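Long-range contact in short chain dehydrogenase (Rhodopseudomonas palustris, PDB 3H7A), which probably catalyses NAD(P)(H)-dependent oxidation or reduction of a substrate not yet identified, as a member of the short-chain dehydrogenase/reductase family: residues 138-143 against 221-226. Sequence-based numbering, arbitrary orientation.
Sequences FFTGAT and GAYWQL
In the Rossmann fold of this short-chain dehydrogenase, helix 216-228 packs against one face of the parallel sheet, and F138, T140, Y223 and L226 carry its contact with the inner strand 135-142. The axes of the short segments 138-142 and 221-226 approach to 10.7 Å, with their N-to-C directions at 143°, a separation bridged by large side chains. Y223 supplies most of the helix side. Its ring and that of F138 are nearly parallel, with planes at 9°, but are slid so far apart that they barely overlap, the centroids being 5.7 Å from each other. The two side chains touch at two places: F138 CB lies 3.5 Å from Y223 CE1, and F138 CD2 lies as near to Y223 CD1. The first torsion of F138 (chi1 -64°) puts CG anti to the carbonyl carbon, beside the backbone N, and from there the ring runs past Y223 to bring CZ to 3.8 Å from L226 CB, about one helical turn on from Y223. An alanine here would probably leave Y223 CD1 and L226 CB without their aromatic neighbour and open a gap between strand and helix. Beyond the apolar part, the Y223 hydroxyl ends in a 2.6 Å hydrogen bond to T140 OG1, which sits at the ring edge, in its plane; the two side chains cross at about a right angle. This buried bond probably holds the phenol hydroxyl against the strand. T140 OG1 also bonds to N90 OD1, linking the pair to the residue just past the end of neighbouring strand 84-89. On the other flank, strand 178-185 touches both partners, through A181 and H179 to F138 and L183 to Y223, whereas F139 points to the opposite face and packs on helix 153-173.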
loop_
_atom_site.group_PDB
_atom_site.type_symbol
_atom_site.label_atom_id
_atom_site.label_comp_id
_atom_site.label_asym_id
_atom_site.label_seq_id
_atom_site.Cartn_x
_atom_site.Cartn_y
_atom_site.Cartn_z
ATOM N N PHE B 138 -14.091 2.786 16.583
ATOM C CA PHE B 138 -13.740 1.701 15.687
ATOM C C PHE B 138 -14.662 1.720 14.486
ATOM O O PHE B 138 -15.870 1.924 14.632
ATOM C CB PHE B 138 -13.873 0.360 16.424
ATOM C CG PHE B 138 -12.923 0.193 17.582
ATOM C CD1 PHE B 138 -11.771 0.965 17.690
ATOM C CD2 PHE B 138 -13.158 -0.780 18.546
ATOM C CE1 PHE B 138 -10.892 0.802 18.741
ATOM C CE2 PHE B 138 -12.273 -0.963 19.596
ATOM C CZ PHE B 138 -11.140 -0.169 19.692
ATOM N N PHE B 139 -14.087 1.504 13.302
ATOM C CA PHE B 139 -14.827 1.494 12.050
ATOM C C PHE B 139 -14.657 0.145 11.371
ATOM O O PHE B 139 -13.535 -0.336 11.240
ATOM C CB PHE B 139 -14.273 2.570 11.123
ATOM C CG PHE B 139 -14.493 3.974 11.619
ATOM C CD1 PHE B 139 -15.715 4.611 11.407
ATOM C CD2 PHE B 139 -13.472 4.667 12.271
ATOM C CE1 PHE B 139 -15.937 5.929 11.842
ATOM C CE2 PHE B 139 -13.670 5.979 12.705
ATOM C CZ PHE B 139 -14.924 6.609 12.486
ATOM N N THR B 140 -15.758 -0.468 10.939
ATOM C CA THR B 140 -15.685 -1.729 10.198
ATOM C C THR B 140 -15.449 -1.487 8.717
ATOM O O THR B 140 -16.303 -0.918 8.040
ATOM C CB THR B 140 -16.958 -2.576 10.351
ATOM O OG1 THR B 140 -17.218 -2.814 11.741
ATOM C CG2 THR B 140 -16.787 -3.909 9.662
ATOM N N GLY B 141 -14.306 -1.961 8.223
ATOM C CA GLY B 141 -13.943 -1.852 6.806
ATOM C C GLY B 141 -14.118 -3.162 6.071
ATOM O O GLY B 141 -14.542 -4.152 6.655
ATOM N N ALA B 142 -13.787 -3.169 4.782
ATOM C CA ALA B 142 -13.950 -4.359 3.940
ATOM C C ALA B 142 -12.757 -4.370 3.013
ATOM O O ALA B 142 -11.978 -3.417 3.025
ATOM C CB ALA B 142 -15.241 -4.238 3.120
ATOM N N THR B 143 -12.618 -5.395 2.170
ATOM C CA THR B 143 -11.563 -5.360 1.153
ATOM C C THR B 143 -11.797 -4.204 0.182
ATOM O O THR B 143 -10.833 -3.640 -0.360
ATOM C CB THR B 143 -11.451 -6.656 0.348
ATOM O OG1 THR B 143 -12.708 -6.944 -0.254
ATOM C CG2 THR B 143 -11.048 -7.802 1.235
ATOM N N GLY B 221 -14.572 -10.569 18.845
ATOM C CA GLY B 221 -13.317 -10.889 19.514
ATOM C C GLY B 221 -12.199 -9.963 19.099
ATOM O O GLY B 221 -11.475 -9.450 19.956
ATOM N N ALA B 222 -12.079 -9.732 17.786
ATOM C CA ALA B 222 -11.085 -8.794 17.226
ATOM C C ALA B 222 -11.292 -7.348 17.704
ATOM O O ALA B 222 -10.331 -6.646 18.031
ATOM C CB ALA B 222 -11.078 -8.867 15.696
ATOM N N TYR B 223 -12.550 -6.910 17.760
ATOM C CA TYR B 223 -12.844 -5.595 18.304
ATOM C C TYR B 223 -12.503 -5.518 19.783
ATOM O O TYR B 223 -11.992 -4.489 20.254
ATOM C CB TYR B 223 -14.300 -5.232 18.072
ATOM C CG TYR B 223 -14.530 -4.554 16.756
ATOM C CD1 TYR B 223 -13.726 -3.488 16.363
ATOM C CD2 TYR B 223 -15.549 -4.970 15.901
ATOM C CE1 TYR B 223 -13.919 -2.855 15.156
ATOM C CE2 TYR B 223 -15.768 -4.326 14.689
ATOM C CZ TYR B 223 -14.936 -3.260 14.335
ATOM O OH TYR B 223 -15.097 -2.592 13.153
ATOM N N TRP B 224 -12.765 -6.610 20.509
ATOM C CA TRP B 224 -12.365 -6.690 21.918
ATOM C C TRP B 224 -10.840 -6.652 22.070
ATOM O O TRP B 224 -10.317 -5.960 22.945
ATOM C CB TRP B 224 -12.974 -7.908 22.642
ATOM C CG TRP B 224 -12.659 -7.871 24.137
ATOM C CD1 TRP B 224 -11.838 -8.716 24.825
ATOM C CD2 TRP B 224 -13.123 -6.899 25.092
ATOM N NE1 TRP B 224 -11.773 -8.343 26.155
ATOM C CE2 TRP B 224 -12.553 -7.232 26.341
ATOM C CE3 TRP B 224 -13.980 -5.789 25.015
ATOM C CZ2 TRP B 224 -12.800 -6.488 27.500
ATOM C CZ3 TRP B 224 -14.236 -5.060 26.168
ATOM C CH2 TRP B 224 -13.634 -5.403 27.394
ATOM N N GLN B 225 -10.132 -7.362 21.191
ATOM C CA GLN B 225 -8.679 -7.279 21.140
ATOM C C GLN B 225 -8.189 -5.830 20.951
ATOM O O GLN B 225 -7.297 -5.373 21.669
ATOM C CB GLN B 225 -8.129 -8.185 20.040
ATOM C CG GLN B 225 -6.612 -8.327 20.077
ATOM C CD GLN B 225 -5.995 -8.585 18.715
ATOM O OE1 GLN B 225 -4.893 -8.111 18.427
ATOM N NE2 GLN B 225 -6.698 -9.342 17.875
ATOM N N LEU B 226 -8.781 -5.105 20.002
ATOM C CA LEU B 226 -8.423 -3.699 19.792
ATOM C C LEU B 226 -8.751 -2.864 21.024
ATOM O O LEU B 226 -7.959 -1.993 21.422
ATOM C CB LEU B 226 -9.119 -3.128 18.551
ATOM C CG LEU B 226 -8.550 -3.503 17.180
ATOM C CD1 LEU B 226 -9.499 -3.113 16.062
ATOM C CD2 LEU B 226 -7.168 -2.877 16.976
#